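Local coordinates for protein FkbI (Streptomyces hygroscopicus, PDB 1R2J) that binds FAD and, as an acyl-ACP dehydrogenase of the FK520 pathway, probably oxidises a carrier-bound intermediate on the way to the methoxymalonyl extender unit, at residues 6-9 and 10-13; 23-27 and 28-32; 204-207 and 208-212; 222-225 and 226-230. All coordinates share one frame; numbering follows the deposited sequence.

Contact 1: 6-9 and 10-13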
# COMPACT_ATOMS: atom_id res chain seq x y z
N ALA A 6 12.92 12.22 9.40
CA ALA A 6 13.75 12.05 10.59
C ALA A 6 12.89 11.52 11.72
O ALA A 6 13.30 10.63 12.47
CB ALA A 6 14.38 13.38 10.99
N LEU A 7 11.68 12.07 11.83
CA LEU A 7 10.73 11.66 12.85
C LEU A 7 10.41 10.17 12.76
O LEU A 7 10.36 9.49 13.78
CB LEU A 7 9.43 12.47 12.72
CG LEU A 7 8.26 12.02 13.59
CD1 LEU A 7 8.56 12.35 15.04
CD2 LEU A 7 6.98 12.72 13.15
N LEU A 8 10.19 9.68 11.53
CA LEU A 8 9.84 8.28 11.27
C LEU A 8 11.05 7.39 11.48
O LEU A 8 10.92 6.21 11.83
CB LEU A 8 9.37 8.10 9.83
CG LEU A 8 7.85 8.07 9.73
CD1 LEU A 8 7.29 6.86 10.48
CD2 LEU A 8 7.30 9.36 10.29
N THR A 9 12.23 7.94 11.22
CA THR A 9 13.43 7.14 11.42
C THR A 9 13.46 6.90 12.90
O THR A 9 13.93 5.85 13.35
CB THR A 9 14.78 7.86 11.20
OG1 THR A 9 14.98 8.86 12.20
CG2 THR A 9 14.86 8.42 9.81
N ASP A 10 13.05 7.88 13.72
CA ASP A 10 13.20 7.45 15.09
C ASP A 10 12.04 6.82 15.83
O ASP A 10 12.23 6.18 16.87
CB ASP A 10 14.03 8.39 16.01
CG ASP A 10 15.05 9.31 15.32
OD1 ASP A 10 14.93 10.54 15.38
OD2 ASP A 10 16.00 8.74 14.75
N LEU A 11 10.88 7.01 15.23
CA LEU A 11 9.63 6.44 15.63
C LEU A 11 10.00 4.96 15.38
O LEU A 11 10.10 4.17 16.30
CB LEU A 11 8.49 6.91 14.73
CG LEU A 11 7.58 7.93 15.41
CD1 LEU A 11 8.44 8.99 16.06
CD2 LEU A 11 6.61 8.55 14.43
N VAL A 12 10.26 4.60 14.12
CA VAL A 12 10.68 3.22 13.80
C VAL A 12 11.90 2.86 14.65
O VAL A 12 11.93 1.83 15.32
CB VAL A 12 11.09 3.03 12.30
CG1 VAL A 12 11.55 1.58 12.06
CG2 VAL A 12 9.91 3.35 11.39
N GLY A 13 12.90 3.73 14.57
CA GLY A 13 14.15 3.58 15.31
C GLY A 13 14.54 2.22 15.85
O GLY A 13 14.53 2.01 17.06
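Leu7 and Leu11, one helical turn apart on helix 5-12, meet at an oblique angle through their branches, Leu7 CD1 lying 3.5 Å from Leu11 CD1. Leu7 reaches this spot because its CG is anti to the backbone N (chi1 171°), which carries the branch along the helix towards Leu11. Leu11 bends round the carbonyl of Leu7, its CD1 only 3.0 Å from Leu7 O, while Leu11 N bonds that same oxygen at 2.9 Å. With an alanine in place of Leu11, Leu7 CD1 would probably lose its apolar mate and a gap would open towards helix 27-35. On another side of the helix, Thr9 and Asp10 lie alongside each other and point the same way; Thr9 OG1 is 2.7 Å from Asp10 OD2, both groups suiting a polar flank. Gly13 closes the turn, its N donating to Thr9 O at 2.7 Å, and its positive phi takes the chain out of the helix where a CB would strike Asp10 O. Within the N-terminal helical domain, Leu11 rests on Leu29 and Leu33 of helix 27-35, whereas buried Leu8 and Val12 turn to helix 54-67 and to Leu71 of helix 69-88.

Contact 2: 23-27 and 28-32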
# COMPACT_ATOMS: atom_id res chain seq x y z
N GLY A 23 4.73 -10.00 14.32
CA GLY A 23 3.59 -9.87 13.44
C GLY A 23 2.61 -8.76 13.77
O GLY A 23 1.43 -8.86 13.41
N GLU A 24 3.07 -7.71 14.44
CA GLU A 24 2.16 -6.63 14.78
C GLU A 24 2.84 -5.28 15.00
O GLU A 24 3.98 -5.21 15.46
CB GLU A 24 1.36 -7.00 16.03
CG GLU A 24 -0.01 -6.34 16.09
CD GLU A 24 -0.84 -6.77 17.28
OE1 GLU A 24 -2.06 -6.50 17.29
OE2 GLU A 24 -0.27 -7.38 18.22
N LEU A 25 2.12 -4.21 14.66
CA LEU A 25 2.61 -2.85 14.83
C LEU A 25 1.90 -2.26 16.05
O LEU A 25 0.78 -2.66 16.37
CB LEU A 25 2.27 -2.00 13.60
CG LEU A 25 2.96 -2.29 12.26
CD1 LEU A 25 2.32 -1.45 11.17
CD2 LEU A 25 4.44 -1.97 12.38
N PRO A 26 2.54 -1.31 16.75
CA PRO A 26 1.91 -0.71 17.92
C PRO A 26 0.72 0.16 17.50
O PRO A 26 0.87 1.07 16.69
CB PRO A 26 3.03 0.14 18.53
CG PRO A 26 4.29 -0.47 17.99
CD PRO A 26 3.93 -0.84 16.59
N ARG A 27 -0.45 -0.14 18.05
CA ARG A 27 -1.67 0.61 17.75
C ARG A 27 -1.47 2.10 18.03
O ARG A 27 -1.91 2.95 17.25
CB ARG A 27 -2.83 0.09 18.60
CG ARG A 27 -2.44 -0.15 20.06
CD ARG A 27 -3.64 -0.44 20.96
NE ARG A 27 -4.40 0.76 21.29
CZ ARG A 27 -5.44 0.79 22.12
NH1 ARG A 27 -5.85 -0.33 22.70
NH2 ARG A 27 -6.07 1.93 22.37
N ASP A 28 -0.81 2.40 19.15
CA ASP A 28 -0.54 3.78 19.55
C ASP A 28 0.26 4.58 18.52
O ASP A 28 0.09 5.79 18.40
CB ASP A 28 0.22 3.81 20.89
CG ASP A 28 -0.69 3.61 22.08
OD1 ASP A 28 -0.18 3.55 23.22
OD2 ASP A 28 -1.93 3.51 21.89
N LEU A 29 1.15 3.91 17.79
CA LEU A 29 1.96 4.60 16.79
C LEU A 29 1.14 5.01 15.59
O LEU A 29 1.28 6.12 15.07
CB LEU A 29 3.11 3.71 16.31
CG LEU A 29 3.97 4.37 15.22
CD1 LEU A 29 4.72 5.55 15.82
CD2 LEU A 29 4.94 3.37 14.62
N LEU A 30 0.27 4.11 15.15
CA LEU A 30 -0.57 4.37 13.99
C LEU A 30 -1.53 5.54 14.23
O LEU A 30 -1.66 6.42 13.38
CB LEU A 30 -1.33 3.10 13.60
CG LEU A 30 -0.44 1.89 13.32
CD1 LEU A 30 -1.28 0.70 12.86
CD2 LEU A 30 0.58 2.24 12.23
N VAL A 31 -2.19 5.55 15.38
CA VAL A 31 -3.11 6.63 15.70
C VAL A 31 -2.35 7.96 15.77
O VAL A 31 -2.84 8.99 15.33
CB VAL A 31 -3.84 6.37 17.06
CG1 VAL A 31 -2.83 6.04 18.13
CG2 VAL A 31 -4.66 7.59 17.46
N ARG A 32 -1.14 7.90 16.33
CA ARG A 32 -0.28 9.07 16.47
C ARG A 32 0.06 9.65 15.09
O ARG A 32 -0.06 10.85 14.85
CB ARG A 32 1.00 8.66 17.20
CG ARG A 32 1.76 9.79 17.88
CD ARG A 32 2.75 10.49 16.96
NE ARG A 32 3.99 10.76 17.68
CZ ARG A 32 4.85 11.73 17.36
NH1 ARG A 32 4.60 12.53 16.33
NH2 ARG A 32 5.96 11.90 18.06
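The guanidinium of Arg27 and the carboxylate of Asp28 stand with their planes 79° apart, too steeply turned for a paired, two-bond salt bridge. The two side chains run alongside each other, pointing the same way, and the link between them is long: Arg27 NE to Asp28 OD2 is 3.7 Å. A bend at chi3 (-77°) of Arg27 helps bring NE, rather than the terminal nitrogens, up to the acid. Both residues are exposed, as charged groups at the start of a surface helix should be.

Pro26 is the N-cap of helix 27-35. Its ring already fixes phi, and having no N-H it costs no backbone donor. Pro26 O accepts Leu29 N at 3.1 Å, the donor lying well above the carbonyl plane, and weakly Leu30 N; the next residue along, Arg27, takes Val31 N on its O at 3.2 Å in a nearly straight bond (171°). Just before the cap, Leu25 CD1 lies 4.2 Å from Leu30 CD2. Joining the residue before the cap to the fourth helical residue, this pair forms a hydrophobic staple. Beside it Pro26 CB lies 4.2 Å from Leu29 CB, and Trp19 of helix 16-22 packs against Leu25, Pro26 and Leu29.

The chemistry thus divides the work. Apolar packing and the cap oxygen probably fix where the helix starts, while the exposed ion pair is likely to add little; the negative charge of Asp28 would nevertheless suit the positive end of the helix dipole.

Contact 3: 204-207 and 208-212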
# COMPACT_ATOMS: atom_id res chain seq x y z
N GLY A 204 -25.98 7.30 4.30
CA GLY A 204 -24.91 8.25 4.08
C GLY A 204 -23.53 7.62 4.04
O GLY A 204 -22.55 8.25 3.63
N ALA A 205 -23.45 6.36 4.46
CA ALA A 205 -22.20 5.62 4.47
C ALA A 205 -21.80 5.25 3.05
O ALA A 205 -20.62 5.09 2.75
CB ALA A 205 -22.33 4.37 5.31
N VAL A 206 -22.79 5.13 2.17
CA VAL A 206 -22.54 4.78 0.78
C VAL A 206 -22.13 6.02 -0.00
O VAL A 206 -22.95 6.90 -0.26
CB VAL A 206 -23.79 4.16 0.13
CG1 VAL A 206 -23.47 3.71 -1.27
CG2 VAL A 206 -24.27 3.00 0.97
N LEU A 207 -20.87 6.07 -0.39
CA LEU A 207 -20.33 7.20 -1.14
C LEU A 207 -21.15 7.53 -2.38
O LEU A 207 -21.68 6.64 -3.04
CB LEU A 207 -18.88 6.93 -1.53
CG LEU A 207 -17.90 6.77 -0.36
CD1 LEU A 207 -16.53 6.38 -0.90
CD2 LEU A 207 -17.81 8.06 0.44
N ALA A 208 -21.26 8.82 -2.68
CA ALA A 208 -22.01 9.28 -3.85
C ALA A 208 -21.24 8.83 -5.08
O ALA A 208 -20.02 8.72 -5.06
CB ALA A 208 -22.13 10.80 -3.83
N GLY A 209 -21.95 8.58 -6.17
CA GLY A 209 -21.26 8.12 -7.36
C GLY A 209 -21.07 6.62 -7.29
O GLY A 209 -20.37 6.03 -8.12
N SER A 210 -21.68 6.00 -6.29
CA SER A 210 -21.61 4.55 -6.12
C SER A 210 -22.55 3.89 -7.12
O SER A 210 -23.10 2.82 -6.85
CB SER A 210 -22.04 4.15 -4.70
OG SER A 210 -20.96 4.20 -3.79
N GLY A 211 -22.76 4.53 -8.27
CA GLY A 211 -23.65 3.97 -9.26
C GLY A 211 -22.97 3.65 -10.58
O GLY A 211 -23.56 3.01 -11.45
N ALA A 212 -21.73 4.09 -10.72
CA ALA A 212 -20.96 3.83 -11.94
C ALA A 212 -20.59 2.35 -11.97
O ALA A 212 -20.73 1.65 -10.97
CB ALA A 212 -19.71 4.70 -11.96
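Ser210 folds its hydroxyl back onto Leu207 O, the two ends of a type II beta turn running from Leu207 to Ser210. With its OG anti to the carbonyl carbon (chi1 -86°), the serine donates to that oxygen at 2.7 Å, from a position tilted 27° out of the carbonyl plane. The usual turn bond, Ser210 N to Leu207 O, is weak at 3.3 Å, so the side chain supplies much of the closure. The same OG also accepts Val165 N from outside the turn, so the buried hydroxyl has two partners.

Val206 lies against the serine. Its CG1 points away from the backbone N (chi1 -175°) and comes 3.6 Å from Ser210 OG and 3.7 Å from Ser210 CB, an apolar flank beside the polar bond. Gly209 takes the positive phi of the third turn position, where a side chain would jam against the preceding carbonyl. Were an alanine to replace Ser210, Leu207 O would probably be left with the weak amide bond alone from the turn, and Val165 N would lose its hydroxyl mate.

Leu207 sends its branches away from the turn, onto Val85 and Leu88 of helix 69-88 and Gln93 of helix 91-100. The segment leading into the turn runs beside strand 164-169, with backbone hydrogen bonds pairing Ala205 with Val167 and Leu207 with Val165, while Val206 packs on Val127 and Leu129 of strand 126-130.

Contact 4: 222-225 and 226-230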
# COMPACT_ATOMS: atom_id res chain seq x y z
N LEU A 222 -7.51 2.24 -7.05
CA LEU A 222 -6.25 1.57 -7.35
C LEU A 222 -5.19 2.54 -7.85
O LEU A 222 -4.00 2.27 -7.74
CB LEU A 222 -6.45 0.46 -8.38
CG LEU A 222 -6.97 -0.88 -7.86
CD1 LEU A 222 -7.11 -1.87 -9.01
CD2 LEU A 222 -6.02 -1.43 -6.80
N ALA A 223 -5.62 3.67 -8.42
CA ALA A 223 -4.68 4.68 -8.91
C ALA A 223 -3.80 5.02 -7.72
O ALA A 223 -2.57 5.08 -7.83
CB ALA A 223 -5.43 5.92 -9.39
N TYR A 224 -4.42 5.26 -6.57
CA TYR A 224 -3.65 5.53 -5.36
C TYR A 224 -3.42 4.10 -4.92
O TYR A 224 -4.26 3.24 -5.14
CB TYR A 224 -4.49 6.28 -4.32
CG TYR A 224 -3.65 6.86 -3.20
CD1 TYR A 224 -3.11 6.04 -2.21
CD2 TYR A 224 -3.37 8.23 -3.15
CE1 TYR A 224 -2.30 6.57 -1.20
CE2 TYR A 224 -2.56 8.76 -2.13
CZ TYR A 224 -2.03 7.92 -1.17
OH TYR A 224 -1.21 8.43 -0.19
N GLY A 225 -2.30 3.81 -4.29
CA GLY A 225 -2.07 2.43 -3.91
C GLY A 225 -1.03 1.97 -4.91
O GLY A 225 0.05 1.53 -4.52
N ARG A 226 -1.33 2.08 -6.19
CA ARG A 226 -0.35 1.71 -7.20
C ARG A 226 0.76 2.75 -7.09
O ARG A 226 1.94 2.42 -7.16
CB ARG A 226 -0.97 1.74 -8.61
CG ARG A 226 -1.63 0.43 -8.96
CD ARG A 226 -2.35 0.44 -10.29
NE ARG A 226 -3.10 -0.80 -10.43
CZ ARG A 226 -4.13 -0.98 -11.25
NH1 ARG A 226 -4.55 0.02 -12.02
NH2 ARG A 226 -4.74 -2.16 -11.29
N LYS A 227 0.37 4.01 -6.89
CA LYS A 227 1.33 5.10 -6.75
C LYS A 227 2.09 4.94 -5.44
O LYS A 227 3.31 5.13 -5.38
CB LYS A 227 0.62 6.45 -6.77
CG LYS A 227 1.54 7.65 -6.50
CD LYS A 227 0.79 8.98 -6.64
CE LYS A 227 -0.13 9.24 -5.46
NZ LYS A 227 -0.90 10.51 -5.63
N SER A 228 1.36 4.59 -4.39
CA SER A 228 1.94 4.42 -3.07
C SER A 228 2.85 3.19 -3.02
O SER A 228 3.93 3.25 -2.45
CB SER A 228 0.83 4.29 -2.02
OG SER A 228 1.36 4.37 -0.71
N VAL A 229 2.40 2.09 -3.61
CA VAL A 229 3.21 0.88 -3.62
C VAL A 229 4.49 1.14 -4.40
O VAL A 229 5.56 0.68 -4.01
CB VAL A 229 2.47 -0.31 -4.26
CG1 VAL A 229 3.46 -1.44 -4.58
CG2 VAL A 229 1.40 -0.82 -3.29
N ALA A 230 4.38 1.89 -5.49
CA ALA A 230 5.55 2.20 -6.32
C ALA A 230 6.61 2.95 -5.48
O ALA A 230 7.78 2.61 -5.51
CB ALA A 230 5.13 3.03 -7.54
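Leu222 lies against the guanidinium of Arg226 one turn later on helix 219-248, part of the C-terminal helical domain of the acyl-CoA dehydrogenase fold. Leu222 CB sits 3.9 Å above the guanidinium plane, over its centre, and CD1 approaches NH2 of Arg226 to 3.3 Å. An extended chain from CG to NE brings the arginine back over the leucine; the leucine's CB and CD1 lie over one face of the flat cation, while NE finds a polar partner elsewhere. Beneath them Arg226 N bonds Leu222 O at 3.1 Å.

On another flank, Tyr224 and Lys227 cross, Lys227 CE coming 4.1 Å from Tyr224 CD2. A bend at chi3 (74°) turns the lysine's end towards the ring, and the methylene chain offers the ring its apolar part. The backbone here departs from regular helix: Gly225 has phi 106°, where a CB would be jammed against Tyr224 O, so glycine suits the place.

Further out, Arg226 NE bonds Glu347 O, and the arginine also touches Thr300, Ile301 and Lys304 of helix 297-322. Lys227 NZ is held by a salt bridge to Glu42 and a hydrogen bond to Ser54 OG, which anchors the ammonium beside the ring. Leu222 touches the FAD-binding Phe111, which places this turn next to the cofactor site. Ser228, a small residue that suits the space beside the tyrosine, brings its CB to 4.0 Å from Tyr224 CE1.

Overall arrangement
Contacts 1 and 2 belong to the same N-terminal helical domain and touch: Leu11 CG meets Leu29 CD1 at 3.7 Å, and Leu7 CD2 lies 4.0 Å from Arg32 NH1, with centres about 13 Å apart. Contact 4, in the C-terminal domain, stands closer to the middle of the chain, its centre about 22 Å from those of contacts 2 and 3. FAD provides a common reference. The side chain of Leu222 is about 7 Å from it and that of Leu25 about 12 Å, while the side chain of Leu207 in contact 3 is about 9 Å from that of the FAD-binding Val109. Contact 1 lies away from the flavin site, with its centre about 38 Å from that of contact 3, across the chain's centre.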